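Long-range contacts in toluene, o-xylene monooxygenase oxygenase subunit (Pseudomonas stutzeri, PDB 2INC), which probably serves as a largely helical subunit of the multicomponent oxygenase that hydroxylates toluene and o-xylene: residues G194-A202 against A214-V223; H62-D72 against R259-E270. All coordinates share one frame; numbering follows the deposited sequence.

Interaction 1. Residues G194-A202 against A214-V223; sequences GFRELIEKA and AINLVTKPAV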
loop_
_atom_site.group_PDB
_atom_site.type_symbol
_atom_site.label_atom_id
_atom_site.label_comp_id
_atom_site.label_asym_id
_atom_site.label_seq_id
_atom_site.Cartn_x
_atom_site.Cartn_y
_atom_site.Cartn_z
ATOM N N GLY B 194 9.882 -19.542 43.704
ATOM C CA GLY B 194 8.408 -19.522 43.674
ATOM C C GLY B 194 7.974 -19.473 42.233
ATOM O O GLY B 194 7.262 -20.358 41.792
ATOM N N PHE B 195 8.378 -18.439 41.481
ATOM C CA PHE B 195 8.030 -18.388 40.039
ATOM C C PHE B 195 8.429 -19.572 39.202
ATOM O O PHE B 195 7.678 -20.017 38.333
ATOM C CB PHE B 195 8.567 -17.112 39.372
ATOM C CG PHE B 195 7.651 -15.904 39.612
ATOM C CD1 PHE B 195 8.108 -14.790 40.315
ATOM C CD2 PHE B 195 6.306 -15.959 39.224
ATOM C CE1 PHE B 195 7.219 -13.719 40.617
ATOM C CE2 PHE B 195 5.449 -14.925 39.490
ATOM C CZ PHE B 195 5.921 -13.779 40.207
ATOM N N ARG B 196 9.628 -20.071 39.406
ATOM C CA ARG B 196 10.072 -21.148 38.546
ATOM C C ARG B 196 9.237 -22.413 38.824
ATOM O O ARG B 196 8.867 -23.124 37.888
ATOM C CB ARG B 196 11.529 -21.383 38.842
ATOM C CG ARG B 196 12.257 -22.279 37.848
ATOM C CD ARG B 196 13.648 -22.537 38.412
ATOM N NE ARG B 196 14.138 -23.652 37.689
ATOM C CZ ARG B 196 14.994 -24.564 38.090
ATOM N NH1 ARG B 196 15.566 -24.556 39.290
ATOM N NH2 ARG B 196 15.250 -25.505 37.213
ATOM N N GLU B 197 8.986 -22.739 40.090
ATOM C CA GLU B 197 8.123 -23.879 40.423
ATOM C C GLU B 197 6.753 -23.686 39.827
ATOM O O GLU B 197 6.227 -24.602 39.198
ATOM C CB GLU B 197 8.004 -24.055 41.957
ATOM C CG GLU B 197 7.084 -25.232 42.363
ATOM C CD GLU B 197 7.137 -25.576 43.842
ATOM O OE1 GLU B 197 7.744 -24.834 44.664
ATOM O OE2 GLU B 197 6.520 -26.592 44.198
ATOM N N LEU B 198 6.159 -22.514 40.049
ATOM C CA LEU B 198 4.851 -22.204 39.487
ATOM C C LEU B 198 4.791 -22.428 37.947
ATOM O O LEU B 198 3.968 -23.194 37.449
ATOM C CB LEU B 198 4.528 -20.756 39.784
ATOM C CG LEU B 198 3.228 -20.249 39.133
ATOM C CD1 LEU B 198 1.943 -21.084 39.466
ATOM C CD2 LEU B 198 3.035 -18.780 39.467
ATOM N N ILE B 199 5.676 -21.768 37.208
ATOM C CA ILE B 199 5.641 -21.886 35.757
ATOM C C ILE B 199 6.062 -23.311 35.292
ATOM O O ILE B 199 5.459 -23.818 34.354
ATOM C CB ILE B 199 6.446 -20.765 35.049
ATOM C CG1 ILE B 199 6.031 -20.655 33.561
ATOM C CG2 ILE B 199 7.904 -21.113 35.033
ATOM C CD1 ILE B 199 4.474 -20.404 33.266
ATOM N N GLU B 200 7.070 -23.978 35.893
ATOM C CA GLU B 200 7.338 -25.348 35.431
ATOM C C GLU B 200 6.147 -26.284 35.582
ATOM O O GLU B 200 5.886 -27.097 34.679
ATOM C CB GLU B 200 8.535 -25.976 36.126
ATOM C CG GLU B 200 9.837 -25.301 35.681
ATOM C CD GLU B 200 11.082 -25.897 36.364
ATOM O OE1 GLU B 200 10.974 -26.879 37.143
ATOM O OE2 GLU B 200 12.172 -25.358 36.103
ATOM N N LYS B 201 5.451 -26.208 36.727
ATOM C CA LYS B 201 4.247 -27.032 36.924
ATOM C C LYS B 201 3.103 -26.649 36.007
ATOM O O LYS B 201 2.444 -27.540 35.414
ATOM C CB LYS B 201 3.774 -26.990 38.382
ATOM C CG LYS B 201 4.786 -27.728 39.302
ATOM C CD LYS B 201 4.288 -27.727 40.755
ATOM C CE LYS B 201 5.195 -28.700 41.528
ATOM N NZ LYS B 201 5.011 -28.693 43.048
ATOM N N ALA B 202 2.857 -25.339 35.890
ATOM C CA ALA B 202 1.807 -24.825 34.984
ATOM C C ALA B 202 2.069 -25.275 33.535
ATOM O O ALA B 202 1.149 -25.614 32.828
ATOM C CB ALA B 202 1.662 -23.305 35.076
ATOM N N ALA B 214 -4.308 -21.776 34.700
ATOM C CA ALA B 214 -3.018 -21.708 35.307
ATOM C C ALA B 214 -2.170 -20.592 34.726
ATOM O O ALA B 214 -1.525 -19.851 35.490
ATOM C CB ALA B 214 -2.299 -23.091 35.272
ATOM N N ILE B 215 -2.181 -20.424 33.401
ATOM C CA ILE B 215 -1.293 -19.418 32.770
ATOM C C ILE B 215 -1.920 -18.026 32.803
ATOM O O ILE B 215 -1.285 -17.065 33.212
ATOM C CB ILE B 215 -1.014 -19.771 31.293
ATOM C CG1 ILE B 215 -0.318 -21.112 31.177
ATOM C CG2 ILE B 215 -0.196 -18.661 30.638
ATOM C CD1 ILE B 215 1.016 -21.118 31.864
ATOM N N ASN B 216 -3.163 -17.919 32.378
ATOM C CA ASN B 216 -3.708 -16.585 32.153
ATOM C C ASN B 216 -4.377 -16.066 33.387
ATOM O O ASN B 216 -4.447 -14.823 33.599
ATOM C CB ASN B 216 -4.718 -16.566 31.005
ATOM C CG ASN B 216 -4.056 -16.207 29.646
ATOM O OD1 ASN B 216 -2.903 -16.521 29.427
ATOM N ND2 ASN B 216 -4.801 -15.560 28.759
ATOM N N LEU B 217 -4.950 -16.975 34.179
ATOM C CA LEU B 217 -5.753 -16.448 35.302
ATOM C C LEU B 217 -4.947 -16.354 36.569
ATOM O O LEU B 217 -5.268 -15.538 37.436
ATOM C CB LEU B 217 -7.063 -17.234 35.519
ATOM C CG LEU B 217 -8.076 -17.252 34.366
ATOM C CD1 LEU B 217 -9.381 -17.918 34.777
ATOM C CD2 LEU B 217 -8.301 -15.917 33.851
ATOM N N VAL B 218 -3.888 -17.157 36.668
ATOM C CA VAL B 218 -3.138 -17.245 37.912
ATOM C C VAL B 218 -1.702 -16.788 37.727
ATOM O O VAL B 218 -1.278 -15.834 38.372
ATOM C CB VAL B 218 -3.173 -18.681 38.536
ATOM C CG1 VAL B 218 -2.274 -18.758 39.786
ATOM C CG2 VAL B 218 -4.652 -19.070 38.876
ATOM N N THR B 219 -0.951 -17.463 36.866
ATOM C CA THR B 219 0.464 -17.143 36.723
ATOM C C THR B 219 0.691 -15.715 36.182
ATOM O O THR B 219 1.440 -14.906 36.768
ATOM C CB THR B 219 1.091 -18.159 35.825
ATOM O OG1 THR B 219 0.935 -19.426 36.455
ATOM C CG2 THR B 219 2.577 -17.887 35.640
ATOM N N LYS B 220 -0.024 -15.352 35.114
ATOM C CA LYS B 220 0.262 -14.068 34.496
ATOM C C LYS B 220 -0.027 -12.883 35.432
ATOM O O LYS B 220 0.799 -11.956 35.553
ATOM C CB LYS B 220 -0.449 -13.949 33.125
ATOM C CG LYS B 220 0.421 -14.543 32.011
ATOM C CD LYS B 220 -0.255 -14.691 30.645
ATOM C CE LYS B 220 -0.847 -13.397 30.171
ATOM N NZ LYS B 220 0.131 -12.288 30.034
ATOM N N PRO B 221 -1.203 -12.861 36.074
ATOM C CA PRO B 221 -1.349 -11.694 36.969
ATOM C C PRO B 221 -0.302 -11.622 38.082
ATOM O O PRO B 221 0.095 -10.522 38.412
ATOM C CB PRO B 221 -2.801 -11.807 37.481
ATOM C CG PRO B 221 -3.502 -12.566 36.295
ATOM C CD PRO B 221 -2.441 -13.652 36.002
ATOM N N ALA B 222 0.190 -12.759 38.587
ATOM C CA ALA B 222 1.296 -12.768 39.558
ATOM C C ALA B 222 2.596 -12.268 38.935
ATOM O O ALA B 222 3.317 -11.485 39.553
ATOM C CB ALA B 222 1.499 -14.129 40.192
ATOM N N VAL B 223 2.944 -12.764 37.745
ATOM C CA VAL B 223 4.149 -12.275 37.042
ATOM C C VAL B 223 4.052 -10.770 36.761
ATOM O O VAL B 223 5.003 -9.998 36.971
ATOM C CB VAL B 223 4.372 -13.031 35.715
ATOM C CG1 VAL B 223 5.532 -12.382 34.942
ATOM C CG2 VAL B 223 4.672 -14.469 36.005
#
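Thr219 is the bump that fits between Leu198 and Ile199. Its OG1 lies against Leu198 CG and CD1, 3.6 Å from CD1, while CG2 meets Ile199 CD1 at 3.9 Å, the chains crossing at about a right angle. With OG1 anti to the carbonyl carbon (chi1 -61°), the hydroxyl donates back to Ala214 O at 2.7 Å, from above the carbonyl plane; the backbone N of Thr219 reaches that oxygen from the other face, an i+5 bond that makes this a pi turn. Replacing Thr219 by an alanine removes OG1 and CG2, which would probably leave a gap against Leu198 and Ile199 and Ala214 O with one donor fewer.

One turn away, Ile215 CD1 fills the hollow between Ile199 CD1 (3.8 Å) and Ala202 CB (3.9 Å). Ala202 CB also meets Ala214 CB at 4.0 Å, letting the CA atoms come nearest here. At the other end Phe195 lays CE2 against Val223 CG2 (3.6 Å), with Ala222 O at the ring edge. Ala127 and Leu124 of helix 121-138 cover Ile199 and Val223. Segment axes 10.7 Å apart at 174°, with a short link between the helices, make an antiparallel hairpin consistent with the ferritin-like clan.

Interaction 2. Residues H62-D72 against R259-E270; sequences HDDWNAFRDPD and RWSSALVKMALE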
loop_
_atom_site.group_PDB
_atom_site.type_symbol
_atom_site.label_atom_id
_atom_site.label_comp_id
_atom_site.label_asym_id
_atom_site.label_seq_id
_atom_site.Cartn_x
_atom_site.Cartn_y
_atom_site.Cartn_z
ATOM N N HIS B 62 -18.809 -25.910 27.042
ATOM C CA HIS B 62 -19.736 -24.997 26.372
ATOM C C HIS B 62 -20.229 -25.683 25.106
ATOM O O HIS B 62 -19.496 -26.476 24.521
ATOM C CB HIS B 62 -19.051 -23.684 26.032
ATOM C CG HIS B 62 -19.988 -22.545 25.825
ATOM N ND1 HIS B 62 -20.742 -22.403 24.681
ATOM C CD2 HIS B 62 -20.303 -21.496 26.612
ATOM C CE1 HIS B 62 -21.470 -21.304 24.763
ATOM N NE2 HIS B 62 -21.221 -20.733 25.925
ATOM N N ASP B 63 -21.449 -25.426 24.667
ATOM C CA ASP B 63 -21.904 -26.136 23.456
ATOM C C ASP B 63 -21.479 -25.426 22.195
ATOM O O ASP B 63 -21.629 -25.976 21.125
ATOM C CB ASP B 63 -23.429 -26.287 23.355
ATOM C CG ASP B 63 -24.058 -26.965 24.546
ATOM O OD1 ASP B 63 -25.289 -26.740 24.749
ATOM O OD2 ASP B 63 -23.378 -27.724 25.266
ATOM N N ASP B 64 -21.032 -24.173 22.302
ATOM C CA ASP B 64 -20.592 -23.422 21.109
ATOM C C ASP B 64 -19.402 -22.520 21.385
ATOM O O ASP B 64 -19.545 -21.314 21.426
ATOM C CB ASP B 64 -21.731 -22.572 20.580
ATOM C CG ASP B 64 -21.461 -22.049 19.172
ATOM O OD1 ASP B 64 -20.532 -22.564 18.459
ATOM O OD2 ASP B 64 -22.199 -21.132 18.761
ATOM N N TRP B 65 -18.217 -23.100 21.560
ATOM C CA TRP B 65 -17.053 -22.269 21.865
ATOM C C TRP B 65 -16.714 -21.358 20.702
ATOM O O TRP B 65 -16.050 -20.329 20.881
ATOM C CB TRP B 65 -15.839 -23.137 22.156
ATOM C CG TRP B 65 -15.832 -23.768 23.543
ATOM C CD1 TRP B 65 -15.806 -25.101 23.832
ATOM C CD2 TRP B 65 -15.823 -23.081 24.802
ATOM N NE1 TRP B 65 -15.789 -25.299 25.199
ATOM C CE2 TRP B 65 -15.781 -24.077 25.819
ATOM C CE3 TRP B 65 -15.839 -21.724 25.174
ATOM C CZ2 TRP B 65 -15.782 -23.767 27.169
ATOM C CZ3 TRP B 65 -15.835 -21.411 26.543
ATOM C CH2 TRP B 65 -15.813 -22.446 27.520
ATOM N N ASN B 66 -17.155 -21.722 19.503
ATOM C CA ASN B 66 -17.009 -20.804 18.345
ATOM C C ASN B 66 -17.699 -19.450 18.432
ATOM O O ASN B 66 -17.322 -18.551 17.677
ATOM C CB ASN B 66 -17.343 -21.457 17.001
ATOM C CG ASN B 66 -16.176 -22.348 16.447
ATOM O OD1 ASN B 66 -15.010 -21.929 16.315
ATOM N ND2 ASN B 66 -16.534 -23.548 16.075
ATOM N N ALA B 67 -18.694 -19.311 19.328
ATOM C CA ALA B 67 -19.313 -18.021 19.598
ATOM C C ALA B 67 -18.384 -17.005 20.296
ATOM O O ALA B 67 -18.697 -15.830 20.339
ATOM C CB ALA B 67 -20.600 -18.173 20.406
ATOM N N PHE B 68 -17.253 -17.447 20.822
ATOM C CA PHE B 68 -16.369 -16.533 21.511
ATOM C C PHE B 68 -15.843 -15.443 20.586
ATOM O O PHE B 68 -15.480 -15.705 19.432
ATOM C CB PHE B 68 -15.154 -17.288 22.111
ATOM C CG PHE B 68 -14.157 -16.367 22.790
ATOM C CD1 PHE B 68 -14.476 -15.760 24.012
ATOM C CD2 PHE B 68 -12.923 -16.052 22.183
ATOM C CE1 PHE B 68 -13.578 -14.854 24.636
ATOM C CE2 PHE B 68 -12.020 -15.179 22.811
ATOM C CZ PHE B 68 -12.326 -14.585 24.017
ATOM N N ARG B 69 -15.782 -14.216 21.112
ATOM C CA ARG B 69 -15.299 -13.059 20.373
ATOM C C ARG B 69 -14.291 -12.312 21.250
ATOM O O ARG B 69 -14.613 -11.943 22.377
ATOM C CB ARG B 69 -16.475 -12.133 19.974
ATOM C CG ARG B 69 -17.565 -12.807 19.128
ATOM C CD ARG B 69 -17.034 -13.020 17.702
ATOM N NE ARG B 69 -18.011 -13.670 16.788
ATOM C CZ ARG B 69 -18.110 -14.987 16.591
ATOM N NH1 ARG B 69 -19.008 -15.463 15.730
ATOM N NH2 ARG B 69 -17.341 -15.855 17.227
ATOM N N ASP B 70 -13.071 -12.094 20.736
ATOM C CA ASP B 70 -12.067 -11.199 21.350
ATOM C C ASP B 70 -12.651 -9.797 21.479
ATOM O O ASP B 70 -13.017 -9.207 20.458
ATOM C CB ASP B 70 -10.837 -11.098 20.436
ATOM C CG ASP B 70 -9.750 -10.162 20.973
ATOM O OD1 ASP B 70 -8.700 -9.976 20.272
ATOM O OD2 ASP B 70 -9.906 -9.645 22.107
ATOM N N PRO B 71 -12.711 -9.251 22.725
ATOM C CA PRO B 71 -13.229 -7.877 22.913
ATOM C C PRO B 71 -12.397 -6.790 22.209
ATOM O O PRO B 71 -12.953 -5.750 21.821
ATOM C CB PRO B 71 -13.228 -7.705 24.458
ATOM C CG PRO B 71 -12.229 -8.675 24.957
ATOM C CD PRO B 71 -12.344 -9.875 24.019
ATOM N N ASP B 72 -11.089 -7.031 21.996
ATOM C CA ASP B 72 -10.267 -6.115 21.215
ATOM C C ASP B 72 -10.368 -6.385 19.692
ATOM O O ASP B 72 -9.915 -5.590 18.906
ATOM C CB ASP B 72 -8.781 -6.206 21.664
ATOM C CG ASP B 72 -8.527 -5.570 23.043
ATOM O OD1 ASP B 72 -8.997 -6.128 24.071
ATOM O OD2 ASP B 72 -7.853 -4.518 23.106
ATOM N N ARG B 259 -8.135 -8.631 29.329
ATOM C CA ARG B 259 -9.432 -8.330 28.698
ATOM C C ARG B 259 -10.053 -9.540 27.978
ATOM O O ARG B 259 -11.237 -9.826 28.146
ATOM C CB ARG B 259 -9.323 -7.161 27.740
ATOM C CG ARG B 259 -9.193 -5.782 28.454
ATOM C CD ARG B 259 -9.530 -4.651 27.507
ATOM N NE ARG B 259 -8.579 -4.519 26.397
ATOM C CZ ARG B 259 -7.433 -3.844 26.466
ATOM N NH1 ARG B 259 -7.054 -3.295 27.604
ATOM N NH2 ARG B 259 -6.637 -3.743 25.407
ATOM N N TRP B 260 -9.261 -10.279 27.205
ATOM C CA TRP B 260 -9.805 -11.446 26.519
ATOM C C TRP B 260 -10.002 -12.597 27.491
ATOM O O TRP B 260 -10.956 -13.376 27.313
ATOM C CB TRP B 260 -9.024 -11.840 25.261
ATOM C CG TRP B 260 -7.766 -12.709 25.428
ATOM C CD1 TRP B 260 -6.477 -12.295 25.323
ATOM C CD2 TRP B 260 -7.714 -14.140 25.582
ATOM N NE1 TRP B 260 -5.608 -13.383 25.459
ATOM C CE2 TRP B 260 -6.351 -14.513 25.625
ATOM C CE3 TRP B 260 -8.686 -15.154 25.709
ATOM C CZ2 TRP B 260 -5.961 -15.813 25.755
ATOM C CZ3 TRP B 260 -8.293 -16.434 25.879
ATOM C CH2 TRP B 260 -6.943 -16.776 25.894
ATOM N N SER B 261 -9.140 -12.687 28.524
ATOM C CA SER B 261 -9.272 -13.746 29.536
ATOM C C SER B 261 -10.600 -13.535 30.294
ATOM O O SER B 261 -11.336 -14.487 30.541
ATOM C CB SER B 261 -8.096 -13.759 30.498
ATOM O OG SER B 261 -6.898 -14.090 29.822
ATOM N N SER B 262 -10.899 -12.267 30.588
ATOM C CA SER B 262 -12.129 -11.934 31.260
ATOM C C SER B 262 -13.346 -12.240 30.355
ATOM O O SER B 262 -14.337 -12.781 30.826
ATOM C CB SER B 262 -12.097 -10.479 31.746
ATOM O OG SER B 262 -13.330 -10.198 32.376
ATOM N N ALA B 263 -13.248 -11.962 29.051
ATOM C CA ALA B 263 -14.361 -12.250 28.145
ATOM C C ALA B 263 -14.633 -13.727 28.079
ATOM O O ALA B 263 -15.797 -14.146 28.050
ATOM C CB ALA B 263 -14.140 -11.648 26.767
ATOM N N LEU B 264 -13.572 -14.527 28.087
ATOM C CA LEU B 264 -13.733 -15.966 28.029
ATOM C C LEU B 264 -14.364 -16.546 29.308
ATOM O O LEU B 264 -15.242 -17.396 29.242
ATOM C CB LEU B 264 -12.400 -16.653 27.738
ATOM C CG LEU B 264 -12.440 -18.175 27.438
ATOM C CD1 LEU B 264 -13.351 -18.541 26.283
ATOM C CD2 LEU B 264 -11.056 -18.675 27.182
ATOM N N VAL B 265 -13.898 -16.094 30.464
ATOM C CA VAL B 265 -14.482 -16.557 31.729
ATOM C C VAL B 265 -15.966 -16.162 31.697
ATOM O O VAL B 265 -16.850 -16.988 32.042
ATOM C CB VAL B 265 -13.778 -15.949 32.924
ATOM C CG1 VAL B 265 -14.677 -16.045 34.205
ATOM C CG2 VAL B 265 -12.430 -16.632 33.137
ATOM N N LYS B 266 -16.245 -14.940 31.237
ATOM C CA LYS B 266 -17.627 -14.496 31.121
ATOM C C LYS B 266 -18.458 -15.503 30.345
ATOM O O LYS B 266 -19.573 -15.921 30.769
ATOM C CB LYS B 266 -17.709 -13.126 30.460
ATOM C CG LYS B 266 -19.121 -12.563 30.443
ATOM C CD LYS B 266 -19.140 -11.162 29.971
ATOM C CE LYS B 266 -20.568 -10.698 29.802
ATOM N NZ LYS B 266 -20.651 -9.465 28.950
ATOM N N MET B 267 -17.951 -15.869 29.166
ATOM C CA MET B 267 -18.660 -16.820 28.339
ATOM C C MET B 267 -18.818 -18.156 29.051
ATOM O O MET B 267 -19.894 -18.731 29.032
ATOM C CB MET B 267 -17.956 -16.973 26.997
ATOM C CG MET B 267 -18.560 -18.058 26.169
ATOM S SD MET B 267 -17.669 -18.098 24.614
ATOM C CE MET B 267 -18.623 -19.301 23.717
ATOM N N ALA B 268 -17.754 -18.666 29.670
ATOM C CA ALA B 268 -17.820 -19.911 30.405
ATOM C C ALA B 268 -18.921 -19.899 31.480
ATOM O O ALA B 268 -19.621 -20.892 31.656
ATOM C CB ALA B 268 -16.456 -20.249 31.022
ATOM N N LEU B 269 -19.091 -18.763 32.157
ATOM C CA LEU B 269 -20.106 -18.633 33.232
ATOM C C LEU B 269 -21.549 -18.691 32.711
ATOM O O LEU B 269 -22.473 -18.739 33.504
ATOM C CB LEU B 269 -19.894 -17.355 34.032
ATOM C CG LEU B 269 -18.567 -17.255 34.791
ATOM C CD1 LEU B 269 -18.627 -16.088 35.826
ATOM C CD2 LEU B 269 -18.218 -18.527 35.453
ATOM N N GLU B 270 -21.748 -18.693 31.398
ATOM C CA GLU B 270 -23.089 -18.893 30.829
ATOM C C GLU B 270 -23.624 -20.301 31.102
ATOM O O GLU B 270 -24.835 -20.514 31.135
ATOM C CB GLU B 270 -23.108 -18.646 29.322
ATOM C CG GLU B 270 -22.837 -17.219 28.855
ATOM C CD GLU B 270 -22.572 -17.183 27.350
ATOM O OE1 GLU B 270 -22.607 -18.263 26.705
ATOM O OE2 GLU B 270 -22.331 -16.079 26.810
#
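The imidazole of His62 carries Met267 CE over the centre of one face, a CH-pi contact 3.7 Å from the ring centroid, and its rim is used by two polar partners. NE2 donates to Glu270 OE1 at 2.9 Å, nearly straight (172°) and in the ring plane, although it meets the anti side of the carboxylate from outside that group's plane. ND1 accepts from the backbone N of Asp64, which is consistent with a proton on NE2; together the bonds at ND1 and NE2 hold the ring's rotation. The indole of Trp65 has His62 CB over one face and Ala268 CB at its edge, and Trp208 packs edge-to-face with it. On Phe68, Leu264 CD1 covers one face 4.2 Å from the centroid, while Met267 SD, Trp260 O and the carbonyl carbon of Ala263 line the edge.

Met267 thus links the three rings: its extended chain brings CE to His62 and leaves SD 3.6 Å from Phe68 CB, with Met-aromatic contacts to Trp65 and Phe68. The arrangement is a loop packed on a helix: the connection between helices 46-56 and 76-99, with one 3-10 turn at 65-67, lies along the C-terminal part of helix 241-268, in a hydroxylase family of the ferritin clan.

Further along, Pro71 CD rests on Ala263 CB at 3.7 Å, and Asp70 OD2 accepts from Asp72 N in an Asx turn, the bond reaching OD2 from above the carboxylate plane. Asp72 is gripped side-on by Arg259 in a salt bridge: NE reaches OD1 at 2.9 Å and NH2 reaches OD2 at 2.7 Å, both fairly straight. The bend at chi3 of Arg259 (-66°) presents its NE and NH2 edge to the carboxylate, whose two oxygens are each met on the syn side.

The centres of the two interactions lie about 22 Å apart, and the chain visits their segments in the order 62-72, 194-202, 214-223, 259-270, so interaction 1 falls wholly between the two halves of interaction 2. Interaction 1 pairs neighbouring helices 190-202 and 208-237; interaction 2 brings a distant loop onto helix 241-268. The successive helices 208-237 and 241-268 touch directly: Asn216 ND2 lies 2.8 Å from Ser261 OG, a probable hydrogen bond, and Leu217 CD1 packs 3.7 Å from Val265 CG2. Interaction 1 is wholly buried and interaction 2 partly so; through these touching helices, the second joins an early loop to the same bundle that holds the first.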